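Local coordinates for protein Exo-1,3/1,4-beta-glucanase (Pseudoalteromonas sp., PDB 3USZ) that hydrolyses beta-1,3- and beta-1,4-linked glucans as an exo-acting glycoside hydrolase of family 3, a group generally assigned beta-glucosidase activity, at residues D294-K299 with I320-H325; T213-V218 with S257-F262; P104-T109 with W361-K366; D110-H115 with G431-S436. All coordinates share one frame; numbering follows the deposited sequence.

Three of the four contacts belong to the N-terminal barrel domain, and the fourth ties that domain to the C-terminal one. Interaction 2 pairs strands 211-217 and 257-260 of the parallel barrel sheet. Interaction 1 follows it along the chain, just beyond strand 290-292, and touches it where D294 packs on M259, H216 and F262; their centres are about 14 Å apart. Interactions 3 and 4 use successive pieces of strand 106-110 and the loop after it, and their later segments, 361-366 and 431-436, follow all of interactions 1 and 2. A weak ion pair between K215 and D110 connects interactions 2 and 4. Interactions 3 and 4 thus span most of the barrel sequence.

Interaction 1 (D294-K299 with I320-H325). With K (potassium ion), chain D.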
loop_
_atom_site.group_PDB
_atom_site.type_symbol
_atom_site.label_atom_id
_atom_site.label_comp_id
_atom_site.label_asym_id
_atom_site.label_seq_id
_atom_site.Cartn_x
_atom_site.Cartn_y
_atom_site.Cartn_z
ATOM N N ASP A 294 -6.554 -7.708 -11.176
ATOM C CA ASP A 294 -6.287 -6.277 -11.035
ATOM C C ASP A 294 -7.031 -5.495 -12.142
ATOM O O ASP A 294 -7.665 -6.088 -13.012
ATOM C CB ASP A 294 -4.766 -6.010 -11.028
ATOM C CG ASP A 294 -4.378 -4.761 -10.209
ATOM O OD1 ASP A 294 -5.220 -3.859 -10.051
ATOM O OD2 ASP A 294 -3.228 -4.678 -9.724
ATOM N N TRP A 295 -6.954 -4.169 -12.090
ATOM C CA TRP A 295 -7.796 -3.262 -12.886
ATOM C C TRP A 295 -7.679 -3.445 -14.418
ATOM O O TRP A 295 -6.687 -3.041 -15.024
ATOM C CB TRP A 295 -7.458 -1.819 -12.461
ATOM C CG TRP A 295 -8.273 -0.724 -13.073
ATOM C CD1 TRP A 295 -8.238 -0.302 -14.370
ATOM C CD2 TRP A 295 -9.199 0.132 -12.398
ATOM N NE1 TRP A 295 -9.096 0.748 -14.547
ATOM C CE2 TRP A 295 -9.697 1.039 -13.353
ATOM C CE3 TRP A 295 -9.642 0.231 -11.072
ATOM C CZ2 TRP A 295 -10.632 2.028 -13.034
ATOM C CZ3 TRP A 295 -10.571 1.209 -10.755
ATOM C CH2 TRP A 295 -11.058 2.095 -11.736
ATOM N N ASN A 296 -8.695 -4.051 -15.035
ATOM C CA ASN A 296 -8.654 -4.406 -16.463
ATOM C C ASN A 296 -7.416 -5.202 -16.868
ATOM O O ASN A 296 -7.002 -5.154 -18.025
ATOM C CB ASN A 296 -8.754 -3.170 -17.364
ATOM C CG ASN A 296 -10.139 -2.561 -17.362
ATOM O OD1 ASN A 296 -11.130 -3.273 -17.259
ATOM N ND2 ASN A 296 -10.215 -1.237 -17.476
ATOM N N ALA A 297 -6.817 -5.912 -15.919
ATOM C CA ALA A 297 -5.625 -6.703 -16.209
ATOM C C ALA A 297 -5.909 -7.804 -17.235
ATOM O O ALA A 297 -5.007 -8.248 -17.937
ATOM C CB ALA A 297 -5.056 -7.307 -14.929
ATOM N N HIS A 298 -7.164 -8.230 -17.322
ATOM C CA HIS A 298 -7.536 -9.311 -18.232
ATOM C C HIS A 298 -7.304 -8.934 -19.693
ATOM O O HIS A 298 -7.043 -9.797 -20.525
ATOM C CB HIS A 298 -8.996 -9.730 -18.015
ATOM C CG HIS A 298 -9.991 -8.635 -18.270
ATOM N ND1 HIS A 298 -10.292 -7.666 -17.334
ATOM C CD2 HIS A 298 -10.764 -8.366 -19.351
ATOM C CE1 HIS A 298 -11.202 -6.844 -17.831
ATOM N NE2 HIS A 298 -11.506 -7.246 -19.054
ATOM N N LYS A 299 -7.374 -7.641 -19.995
ATOM C CA LYS A 299 -7.302 -7.178 -21.376
ATOM C C LYS A 299 -5.945 -7.458 -22.029
ATOM O O LYS A 299 -5.852 -7.531 -23.255
ATOM C CB LYS A 299 -7.670 -5.690 -21.474
ATOM C CG LYS A 299 -6.557 -4.791 -21.991
ATOM C CD LYS A 299 -6.992 -3.329 -22.036
ATOM C CE LYS A 299 -6.140 -2.535 -23.019
ATOM N NZ LYS A 299 -6.430 -1.074 -22.952
ATOM N N ILE A 320 -13.487 -11.055 -11.502
ATOM C CA ILE A 320 -12.878 -10.203 -12.518
ATOM C C ILE A 320 -13.129 -8.707 -12.248
ATOM O O ILE A 320 -14.273 -8.262 -12.185
ATOM C CB ILE A 320 -13.414 -10.556 -13.915
ATOM C CG1 ILE A 320 -13.105 -12.022 -14.251
ATOM C CG2 ILE A 320 -12.821 -9.624 -14.962
ATOM C CD1 ILE A 320 -11.673 -12.243 -14.752
ATOM N N MET A 321 -12.056 -7.942 -12.089
ATOM C CA MET A 321 -12.170 -6.494 -11.899
ATOM C C MET A 321 -12.322 -5.840 -13.272
ATOM O O MET A 321 -11.322 -5.565 -13.939
ATOM C CB MET A 321 -10.924 -5.952 -11.172
ATOM C CG MET A 321 -11.033 -4.501 -10.664
ATOM S SD MET A 321 -9.568 -3.901 -9.770
ATOM C CE MET A 321 -9.575 -4.910 -8.291
ATOM N N VAL A 322 -13.570 -5.635 -13.703
ATOM C CA VAL A 322 -13.874 -4.975 -14.976
ATOM C C VAL A 322 -14.655 -3.721 -14.653
ATOM O O VAL A 322 -15.880 -3.733 -14.767
ATOM C CB VAL A 322 -14.894 -5.738 -15.858
ATOM C CG1 VAL A 322 -14.474 -5.740 -17.325
ATOM C CG2 VAL A 322 -15.262 -7.107 -15.301
ATOM N N PRO A 323 -13.969 -2.644 -14.260
ATOM C CA PRO A 323 -14.657 -1.448 -13.753
ATOM C C PRO A 323 -15.739 -0.868 -14.678
ATOM O O PRO A 323 -16.811 -0.467 -14.203
ATOM C CB PRO A 323 -13.508 -0.435 -13.562
ATOM C CG PRO A 323 -12.316 -1.026 -14.238
ATOM C CD PRO A 323 -12.504 -2.509 -14.196
ATOM N N GLU A 324 -15.461 -0.846 -15.977
ATOM C CA GLU A 324 -16.282 -0.128 -16.943
ATOM C C GLU A 324 -17.061 -1.031 -17.906
ATOM O O GLU A 324 -18.188 -0.720 -18.285
ATOM C CB GLU A 324 -15.383 0.819 -17.744
ATOM C CG GLU A 324 -16.072 1.536 -18.890
ATOM C CD GLU A 324 -15.166 2.549 -19.595
ATOM O OE1 GLU A 324 -13.936 2.549 -19.359
ATOM O OE2 GLU A 324 -15.688 3.351 -20.395
ATOM N N HIS A 325 -16.467 -2.151 -18.307
ATOM C CA HIS A 325 -17.069 -2.970 -19.366
ATOM C C HIS A 325 -17.762 -4.222 -18.840
ATOM O O HIS A 325 -17.905 -5.217 -19.557
ATOM C CB HIS A 325 -16.006 -3.347 -20.398
ATOM C CG HIS A 325 -15.332 -2.166 -21.021
ATOM N ND1 HIS A 325 -14.295 -1.493 -20.414
ATOM C CD2 HIS A 325 -15.562 -1.528 -22.193
ATOM C CE1 HIS A 325 -13.904 -0.499 -21.192
ATOM N NE2 HIS A 325 -14.659 -0.498 -22.277
HETATM K K K D . -5.042 -9.072 -25.527
HETATM O O HOH W 1 -9.165 -7.878 -14.789
HETATM O O HOH W 2 -13.609 -2.177 -17.725
HETATM O O HOH W 3 -11.830 1.286 -18.515
HETATM O O HOH W 4 -4.512 -10.826 -28.112
#
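D294 meets M321 through its backbone, D294 O lying 3.7 Å from M321 CB, while D294 OD1 accepts the N-H of W295 at 2.7 Å. W295 N sits 3.5 Å from M321 SD, whose flexible chain can follow the turn. With CG anti to the backbone N (chi1 -176°), the W295 indole lies against P323, and P323 CG sits over one face, 3.7 Å from the centroid of the five-membered ring, a CH-pi contact. Replacing W295 by an alanine would probably strip P323 of this aromatic cover and open a gap. D294 to A297 form a type II beta turn in the loop after strand 290-292 of the (alpha/beta)8 barrel, set against strand 320-321. N296 takes the positive phi of that turn, which asparagine tolerates well; its N donates to M321 O (3.2 Å, 154° at the hydrogen). N296 OD1 rests 3.4 Å from P323 CD and accepts from a water bound to E324 N. H298 CE1 packs 3.5 Å from V322 CG1; NE2 is hydrogen-bonded to L306 O, and ND1 to a water that also donates to D294 O and M321 O. K299 O binds the potassium ion, as do V301 and C304.

Interaction 2 (T213-V218 with S257-F262)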
loop_
_atom_site.group_PDB
_atom_site.type_symbol
_atom_site.label_atom_id
_atom_site.label_comp_id
_atom_site.label_asym_id
_atom_site.label_seq_id
_atom_site.Cartn_x
_atom_site.Cartn_y
_atom_site.Cartn_z
ATOM N N THR A 213 -7.251 -8.784 1.109
ATOM C CA THR A 213 -6.654 -9.263 -0.133
ATOM C C THR A 213 -5.142 -9.031 -0.136
ATOM O O THR A 213 -4.685 -7.888 -0.058
ATOM C CB THR A 213 -7.221 -8.517 -1.355
ATOM O OG1 THR A 213 -8.610 -8.799 -1.488
ATOM C CG2 THR A 213 -6.498 -8.957 -2.641
ATOM N N ALA A 214 -4.359 -10.099 -0.235
ATOM C CA ALA A 214 -2.912 -9.948 -0.349
ATOM C C ALA A 214 -2.540 -9.773 -1.817
ATOM O O ALA A 214 -2.977 -10.555 -2.665
ATOM C CB ALA A 214 -2.184 -11.152 0.250
ATOM N N LYS A 215 -1.746 -8.744 -2.114
ATOM C CA LYS A 215 -1.346 -8.454 -3.492
ATOM C C LYS A 215 0.177 -8.261 -3.643
ATOM O O LYS A 215 0.860 -7.969 -2.663
ATOM C CB LYS A 215 -2.124 -7.240 -4.004
ATOM C CG LYS A 215 -2.060 -6.019 -3.134
ATOM C CD LYS A 215 -3.302 -5.168 -3.332
ATOM C CE LYS A 215 -3.011 -3.690 -3.137
ATOM N NZ LYS A 215 -2.514 -3.345 -1.776
ATOM N N HIS A 216 0.739 -8.477 -4.836
ATOM C CA HIS A 216 0.076 -9.077 -5.992
ATOM C C HIS A 216 0.790 -10.384 -6.299
ATOM O O HIS A 216 1.998 -10.488 -6.128
ATOM C CB HIS A 216 0.181 -8.153 -7.202
ATOM C CG HIS A 216 -0.428 -6.807 -6.978
ATOM N ND1 HIS A 216 0.265 -5.763 -6.402
ATOM C CD2 HIS A 216 -1.675 -6.340 -7.229
ATOM C CE1 HIS A 216 -0.523 -4.704 -6.330
ATOM N NE2 HIS A 216 -1.705 -5.029 -6.823
ATOM N N PHE A 217 0.048 -11.390 -6.745
ATOM C CA PHE A 217 0.662 -12.684 -7.030
ATOM C C PHE A 217 0.942 -12.764 -8.532
ATOM O O PHE A 217 -0.009 -12.809 -9.316
ATOM C CB PHE A 217 -0.290 -13.809 -6.603
ATOM C CG PHE A 217 0.349 -15.171 -6.561
ATOM C CD1 PHE A 217 0.973 -15.622 -5.408
ATOM C CD2 PHE A 217 0.327 -15.994 -7.673
ATOM C CE1 PHE A 217 1.574 -16.868 -5.367
ATOM C CE2 PHE A 217 0.921 -17.252 -7.644
ATOM C CZ PHE A 217 1.548 -17.689 -6.492
ATOM N N VAL A 218 2.209 -12.793 -8.965
ATOM C CA VAL A 218 3.414 -12.853 -8.133
ATOM C C VAL A 218 4.614 -12.303 -8.953
ATOM O O VAL A 218 4.587 -12.314 -10.186
ATOM C CB VAL A 218 3.706 -14.317 -7.665
ATOM C CG1 VAL A 218 3.909 -15.248 -8.862
ATOM C CG2 VAL A 218 4.910 -14.383 -6.721
ATOM N N SER A 257 -8.562 -13.398 0.148
ATOM C CA SER A 257 -8.416 -13.125 -1.269
ATOM C C SER A 257 -6.951 -12.880 -1.656
ATOM O O SER A 257 -6.150 -12.409 -0.852
ATOM C CB SER A 257 -9.273 -11.914 -1.649
ATOM O OG SER A 257 -9.064 -11.541 -3.000
ATOM N N VAL A 258 -6.623 -13.202 -2.902
ATOM C CA VAL A 258 -5.320 -12.923 -3.475
ATOM C C VAL A 258 -5.533 -12.189 -4.805
ATOM O O VAL A 258 -6.376 -12.594 -5.609
ATOM C CB VAL A 258 -4.525 -14.238 -3.697
ATOM C CG1 VAL A 258 -3.283 -14.003 -4.557
ATOM C CG2 VAL A 258 -4.143 -14.866 -2.349
ATOM N N MET A 259 -4.794 -11.105 -5.035
ATOM C CA MET A 259 -4.917 -10.383 -6.304
ATOM C C MET A 259 -3.790 -10.780 -7.253
ATOM O O MET A 259 -2.627 -10.814 -6.859
ATOM C CB MET A 259 -4.948 -8.856 -6.100
ATOM C CG MET A 259 -5.269 -8.051 -7.378
ATOM S SD MET A 259 -5.286 -6.236 -7.168
ATOM C CE MET A 259 -6.777 -6.039 -6.201
ATOM N N ALA A 260 -4.141 -11.095 -8.498
ATOM C CA ALA A 260 -3.146 -11.508 -9.490
ATOM C C ALA A 260 -2.336 -10.299 -9.952
ATOM O O ALA A 260 -2.786 -9.162 -9.789
ATOM C CB ALA A 260 -3.826 -12.192 -10.672
ATOM N N SER A 261 -1.148 -10.532 -10.516
ATOM C CA SER A 261 -0.252 -9.419 -10.871
ATOM C C SER A 261 -0.241 -9.014 -12.355
ATOM O O SER A 261 -0.491 -9.827 -13.239
ATOM C CB SER A 261 1.180 -9.696 -10.398
ATOM O OG SER A 261 1.737 -10.828 -11.067
ATOM N N PHE A 262 0.062 -7.741 -12.600
ATOM C CA PHE A 262 0.160 -7.159 -13.935
ATOM C C PHE A 262 1.350 -7.655 -14.755
ATOM O O PHE A 262 1.288 -7.651 -15.985
ATOM C CB PHE A 262 0.321 -5.641 -13.823
ATOM C CG PHE A 262 -0.967 -4.886 -13.657
ATOM C CD1 PHE A 262 -2.022 -5.070 -14.541
ATOM C CD2 PHE A 262 -1.109 -3.963 -12.632
ATOM C CE1 PHE A 262 -3.190 -4.359 -14.401
ATOM C CE2 PHE A 262 -2.295 -3.251 -12.476
ATOM C CZ PHE A 262 -3.334 -3.449 -13.363
#
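M259 lays its thioether alongside the H216 imidazole, SD reaching the ring edge 3.6 Å from CD2 of H216, a sulfur-aromatic contact between side chains that point the same way. Extended first and second torsions of M259 (chi1 -172°, chi2 -179°) carry the sulfur to the ring; the bend at the last torsion turns only the terminal methyl. These residues sit on neighbouring parallel strands, 211-217 and 257-260, of the (alpha/beta)8 barrel of family 3 glycoside hydrolases. The ladder starts regularly: A214 N donates to S257 O at 3.0 Å, and M259 N donates to A214 O at 3.0 Å. The next rung skips a residue, for it is F217 N, not H216 N, that bonds to M259 O, at 2.7 Å. The cis peptide before H216 probably accounts for the skipped rung; a second cis peptide precedes V218. At the other end, small hydroxyl residues fit the tight pairing: S257 OG and T213 OG1 lie 3.2 Å apart in a weak contact, T213 OG1 also bonding W157. On the opposite face of the sheet, F217 and V258 supply the bulk that packs on helix 274-284, and CB of F217 touches CG1 of V258 at 3.6 Å.

Interaction 3 (P104-T109 with W361-K366)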
loop_
_atom_site.group_PDB
_atom_site.type_symbol
_atom_site.label_atom_id
_atom_site.label_comp_id
_atom_site.label_asym_id
_atom_site.label_seq_id
_atom_site.Cartn_x
_atom_site.Cartn_y
_atom_site.Cartn_z
ATOM N N PRO A 104 -26.532 -11.171 -1.181
ATOM C CA PRO A 104 -26.027 -9.834 -0.844
ATOM C C PRO A 104 -24.669 -9.578 -1.497
ATOM O O PRO A 104 -23.796 -10.459 -1.489
ATOM C CB PRO A 104 -25.858 -9.892 0.681
ATOM C CG PRO A 104 -26.643 -11.088 1.130
ATOM C CD PRO A 104 -26.573 -12.059 -0.009
ATOM N N THR A 105 -24.503 -8.385 -2.058
ATOM C CA THR A 105 -23.241 -7.957 -2.650
ATOM C C THR A 105 -22.301 -7.406 -1.566
ATOM O O THR A 105 -22.707 -7.250 -0.414
ATOM C CB THR A 105 -23.501 -6.866 -3.715
ATOM O OG1 THR A 105 -22.348 -6.711 -4.556
ATOM C CG2 THR A 105 -23.839 -5.529 -3.051
ATOM N N VAL A 106 -21.047 -7.132 -1.929
ATOM C CA VAL A 106 -20.106 -6.434 -1.046
ATOM C C VAL A 106 -19.328 -5.360 -1.789
ATOM O O VAL A 106 -19.113 -5.449 -2.995
ATOM C CB VAL A 106 -19.049 -7.362 -0.395
ATOM C CG1 VAL A 106 -19.667 -8.224 0.693
ATOM C CG2 VAL A 106 -18.301 -8.187 -1.459
ATOM N N TRP A 107 -18.878 -4.366 -1.031
ATOM C CA TRP A 107 -18.123 -3.239 -1.545
ATOM C C TRP A 107 -16.647 -3.451 -1.197
ATOM O O TRP A 107 -16.316 -3.813 -0.064
ATOM C CB TRP A 107 -18.646 -1.957 -0.870
ATOM C CG TRP A 107 -18.414 -0.696 -1.617
ATOM C CD1 TRP A 107 -17.717 -0.539 -2.782
ATOM C CD2 TRP A 107 -18.893 0.610 -1.258
ATOM N NE1 TRP A 107 -17.736 0.787 -3.171
ATOM C CE2 TRP A 107 -18.453 1.508 -2.252
ATOM C CE3 TRP A 107 -19.643 1.106 -0.187
ATOM C CZ2 TRP A 107 -18.741 2.873 -2.207
ATOM C CZ3 TRP A 107 -19.932 2.459 -0.149
ATOM C CH2 TRP A 107 -19.483 3.323 -1.153
ATOM N N GLY A 108 -15.762 -3.220 -2.164
ATOM C CA GLY A 108 -14.332 -3.361 -1.943
ATOM C C GLY A 108 -13.541 -2.084 -2.212
ATOM O O GLY A 108 -13.988 -1.197 -2.939
ATOM N N THR A 109 -12.355 -1.993 -1.625
ATOM C CA THR A 109 -11.532 -0.800 -1.761
ATOM C C THR A 109 -10.049 -1.143 -1.577
ATOM O O THR A 109 -9.704 -2.068 -0.842
ATOM C CB THR A 109 -11.969 0.292 -0.745
ATOM O OG1 THR A 109 -11.408 1.559 -1.104
ATOM C CG2 THR A 109 -11.548 -0.079 0.662
ATOM N N TRP A 361 -17.920 -14.105 6.465
ATOM C CA TRP A 361 -17.806 -12.765 7.045
ATOM C C TRP A 361 -19.139 -12.311 7.674
ATOM O O TRP A 361 -19.156 -11.507 8.613
ATOM C CB TRP A 361 -17.289 -11.755 6.005
ATOM C CG TRP A 361 -17.242 -10.330 6.496
ATOM C CD1 TRP A 361 -16.171 -9.671 7.035
ATOM C CD2 TRP A 361 -18.318 -9.385 6.454
ATOM N NE1 TRP A 361 -16.524 -8.374 7.343
ATOM C CE2 TRP A 361 -17.839 -8.179 7.004
ATOM C CE3 TRP A 361 -19.653 -9.454 6.026
ATOM C CZ2 TRP A 361 -18.648 -7.036 7.129
ATOM C CZ3 TRP A 361 -20.458 -8.322 6.153
ATOM C CH2 TRP A 361 -19.950 -7.131 6.704
ATOM N N GLY A 362 -20.250 -12.833 7.157
ATOM C CA GLY A 362 -21.552 -12.622 7.775
ATOM C C GLY A 362 -22.582 -11.889 6.929
ATOM O O GLY A 362 -23.479 -11.239 7.453
ATOM N N VAL A 363 -22.471 -12.024 5.616
ATOM C CA VAL A 363 -23.301 -11.281 4.676
ATOM C C VAL A 363 -24.823 -11.589 4.788
ATOM O O VAL A 363 -25.657 -10.701 4.585
ATOM C CB VAL A 363 -22.718 -11.447 3.243
ATOM C CG1 VAL A 363 -23.608 -12.269 2.333
ATOM C CG2 VAL A 363 -22.341 -10.105 2.642
ATOM N N PHE A 364 -25.187 -12.822 5.149
ATOM C CA PHE A 364 -26.603 -13.151 5.374
ATOM C C PHE A 364 -27.040 -12.844 6.807
ATOM O O PHE A 364 -28.209 -12.570 7.059
ATOM C CB PHE A 364 -26.896 -14.626 5.078
ATOM C CG PHE A 364 -26.891 -14.969 3.617
ATOM C CD1 PHE A 364 -27.944 -14.600 2.801
ATOM C CD2 PHE A 364 -25.836 -15.673 3.064
ATOM C CE1 PHE A 364 -27.947 -14.931 1.453
ATOM C CE2 PHE A 364 -25.828 -15.997 1.720
ATOM C CZ PHE A 364 -26.885 -15.627 0.913
ATOM N N THR A 365 -26.100 -12.891 7.743
ATOM C CA THR A 365 -26.429 -12.698 9.150
ATOM C C THR A 365 -26.458 -11.232 9.624
ATOM O O THR A 365 -27.203 -10.898 10.546
ATOM C CB THR A 365 -25.498 -13.522 10.056
ATOM O OG1 THR A 365 -24.140 -13.141 9.814
ATOM C CG2 THR A 365 -25.662 -15.003 9.760
ATOM N N LYS A 366 -25.659 -10.363 9.008
ATOM C CA LYS A 366 -25.635 -8.956 9.411
ATOM C C LYS A 366 -26.775 -8.179 8.759
ATOM O O LYS A 366 -27.335 -8.600 7.748
ATOM C CB LYS A 366 -24.284 -8.299 9.070
ATOM C CG LYS A 366 -23.082 -8.878 9.814
ATOM C CD LYS A 366 -21.901 -7.910 9.760
ATOM C CE LYS A 366 -20.685 -8.437 10.508
ATOM N NZ LYS A 366 -19.659 -7.365 10.707
#
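P104 presses its pyrrolidine ring against V363 and F364; CB and CG share a valine methyl, while CD turns to the phenylalanine. CB of P104 comes first, 3.7 Å from V363 CG1. The next atom, CG, sits still closer to that methyl, 3.5 Å from V363 CG1, tighter than carbons usually pack; it also lies near V363 O and stands over one face of the F364 ring. CD then completes the circuit 3.5 Å from F364 CE1, with the proline and the phenylalanine crossing at about a right angle. Of the two valine methyls, CG1 lies on the proline, and CG2 of V363 reaches CG1 of V106 at 3.8 Å while still near P104 CB. The first torsion of V363 (chi1 111°) lies away from any staggered position, which together with the short approach of its CG1 to P104 suggests a snug, slightly strained fit. The contact joins the chain leading into strand 106-110 to the turn after helix 344-361. That helix finishes in a Schellman motif with G362 at the C-prime position, a positive-phi conformation suited to glycine, and the turn brings V363 and F364 round to the proline. Beyond them F364 also lies on helix 20-32, P104 lies on Y90 of helix 79-93, and P104 O accepts a hydrogen bond from K358 NZ. Between the two segments the close side-chain contacts are carbon on carbon, so their fit rests on shape and buried apolar surface, which the rigid proline ring suits.

Interaction 4 (D110-H115 with G431-S436); sequences DAMHGH and GGWSVS
M112 spreads its thioether across one face of the W433 indole. CG of M112 is anti to the carbonyl carbon, and the bend at its second torsion (chi2 -76°) turns the chain over the rings. SD stands above the five-membered ring of W433, 4.0 Å from its centroid and almost exactly on the ring normal, while CE covers the six-membered ring, 3.6 Å from that centroid. This is a Met-aromatic contact with a CH-pi contact beside it, and the unbranched methionine is flexible enough to follow the flat surface. W433 holds its ring there on a backbone of positive phi, and its NE1 is fixed by E176. An alanine in place of W433 would probably leave the M112 sulfur and methyl without their aromatic face and E176 without its indole partner. H113 supplies the polar half: with CG between the backbone N and the carbonyl carbon (chi1 50°), its NE2 donates to W433 O at 2.7 Å. The oxygen lies in the imidazole plane; the bond is short, but its donor stands 45° above the carbonyl plane, not along a lone pair. ND1 of H113 is hydrogen-bonded to the backbone O of F124 and H126 stacks on the ring, fixing its rotation. The contact joins the loop after strand 106-110 of the barrel to a loop of the C-terminal domain. Family 3 glycoside hydrolases place their active-site pocket at such a domain boundary, and an ethanediol, probably from the crystallisation liquor, lies about 5 Å from the W433 side chain, consistent with a pocket here.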
loop_
_atom_site.group_PDB
_atom_site.type_symbol
_atom_site.label_atom_id
_atom_site.label_comp_id
_atom_site.label_asym_id
_atom_site.label_seq_id
_atom_site.Cartn_x
_atom_site.Cartn_y
_atom_site.Cartn_z
ATOM N N ASP A 110 -9.172 -0.415 -2.264
ATOM C CA ASP A 110 -7.735 -0.596 -2.064
ATOM C C ASP A 110 -7.297 0.231 -0.848
ATOM O O ASP A 110 -7.717 1.372 -0.684
ATOM C CB ASP A 110 -6.938 -0.216 -3.328
ATOM C CG ASP A 110 -5.601 -0.964 -3.429
ATOM O OD1 ASP A 110 -4.937 -1.158 -2.385
ATOM O OD2 ASP A 110 -5.216 -1.376 -4.549
ATOM N N ALA A 111 -6.496 -0.368 0.028
ATOM C CA ALA A 111 -6.029 0.307 1.232
ATOM C C ALA A 111 -4.504 0.375 1.230
ATOM O O ALA A 111 -3.838 -0.440 1.868
ATOM C CB ALA A 111 -6.524 -0.409 2.463
ATOM N N MET A 112 -3.962 1.352 0.507
ATOM C CA MET A 112 -2.523 1.428 0.254
ATOM C C MET A 112 -1.668 1.782 1.474
ATOM O O MET A 112 -0.542 1.318 1.594
ATOM C CB MET A 112 -2.251 2.405 -0.888
ATOM C CG MET A 112 -2.707 1.867 -2.236
ATOM S SD MET A 112 -1.563 0.601 -2.868
ATOM C CE MET A 112 -2.411 0.268 -4.413
ATOM N N HIS A 113 -2.197 2.615 2.360
ATOM C CA HIS A 113 -1.516 2.965 3.618
ATOM C C HIS A 113 -2.544 3.578 4.540
ATOM O O HIS A 113 -2.497 4.778 4.844
ATOM C CB HIS A 113 -0.290 3.893 3.427
ATOM C CG HIS A 113 -0.536 5.108 2.581
ATOM N ND1 HIS A 113 0.112 6.307 2.805
ATOM C CD2 HIS A 113 -1.328 5.306 1.498
ATOM C CE1 HIS A 113 -0.274 7.190 1.901
ATOM N NE2 HIS A 113 -1.149 6.609 1.097
ATOM N N GLY A 114 -3.482 2.733 4.970
ATOM C CA GLY A 114 -4.722 3.198 5.571
ATOM C C GLY A 114 -5.803 3.207 4.498
ATOM O O GLY A 114 -5.568 2.727 3.389
ATOM N N HIS A 115 -6.979 3.754 4.816
ATOM C CA HIS A 115 -8.086 3.853 3.854
ATOM C C HIS A 115 -7.817 5.031 2.917
ATOM O O HIS A 115 -8.539 6.036 2.924
ATOM C CB HIS A 115 -9.397 4.069 4.622
ATOM C CG HIS A 115 -10.638 3.775 3.832
ATOM N ND1 HIS A 115 -10.611 3.360 2.516
ATOM C CD2 HIS A 115 -11.946 3.829 4.183
ATOM C CE1 HIS A 115 -11.849 3.174 2.092
ATOM N NE2 HIS A 115 -12.678 3.451 3.084
ATOM N N GLY A 431 2.982 11.192 -0.569
ATOM C CA GLY A 431 3.296 10.426 -1.763
ATOM C C GLY A 431 2.025 10.037 -2.499
ATOM O O GLY A 431 0.948 10.556 -2.200
ATOM N N GLY A 432 2.142 9.119 -3.459
ATOM C CA GLY A 432 0.995 8.711 -4.264
ATOM C C GLY A 432 -0.022 7.902 -3.474
ATOM O O GLY A 432 0.214 7.594 -2.306
ATOM N N TRP A 433 -1.143 7.555 -4.113
ATOM C CA TRP A 433 -2.242 6.828 -3.458
ATOM C C TRP A 433 -2.662 7.514 -2.161
ATOM O O TRP A 433 -2.756 6.876 -1.111
ATOM C CB TRP A 433 -1.863 5.373 -3.135
ATOM C CG TRP A 433 -1.368 4.530 -4.279
ATOM C CD1 TRP A 433 -0.076 4.142 -4.510
ATOM C CD2 TRP A 433 -2.158 3.931 -5.319
ATOM N NE1 TRP A 433 -0.016 3.346 -5.631
ATOM C CE2 TRP A 433 -1.276 3.205 -6.150
ATOM C CE3 TRP A 433 -3.525 3.935 -5.626
ATOM C CZ2 TRP A 433 -1.715 2.498 -7.276
ATOM C CZ3 TRP A 433 -3.959 3.232 -6.743
ATOM C CH2 TRP A 433 -3.055 2.522 -7.553
ATOM N N SER A 434 -2.885 8.820 -2.230
ATOM C CA SER A 434 -3.278 9.593 -1.058
ATOM C C SER A 434 -4.370 10.554 -1.507
ATOM O O SER A 434 -4.071 11.619 -2.061
ATOM C CB SER A 434 -2.085 10.381 -0.490
ATOM O OG SER A 434 -1.020 9.520 -0.112
ATOM N N VAL A 435 -5.621 10.149 -1.286
ATOM C CA VAL A 435 -6.821 10.858 -1.741
ATOM C C VAL A 435 -6.947 10.821 -3.262
ATOM O O VAL A 435 -7.976 10.398 -3.793
ATOM C CB VAL A 435 -6.904 12.292 -1.196
ATOM C CG1 VAL A 435 -8.192 12.948 -1.657
ATOM C CG2 VAL A 435 -6.836 12.260 0.324
ATOM N N SER A 436 -5.892 11.232 -3.956
ATOM C CA SER A 436 -5.808 11.052 -5.398
ATOM C C SER A 436 -4.729 10.023 -5.757
ATOM O O SER A 436 -3.962 9.581 -4.897
ATOM C CB SER A 436 -5.553 12.391 -6.102
ATOM O OG SER A 436 -4.286 12.927 -5.759
#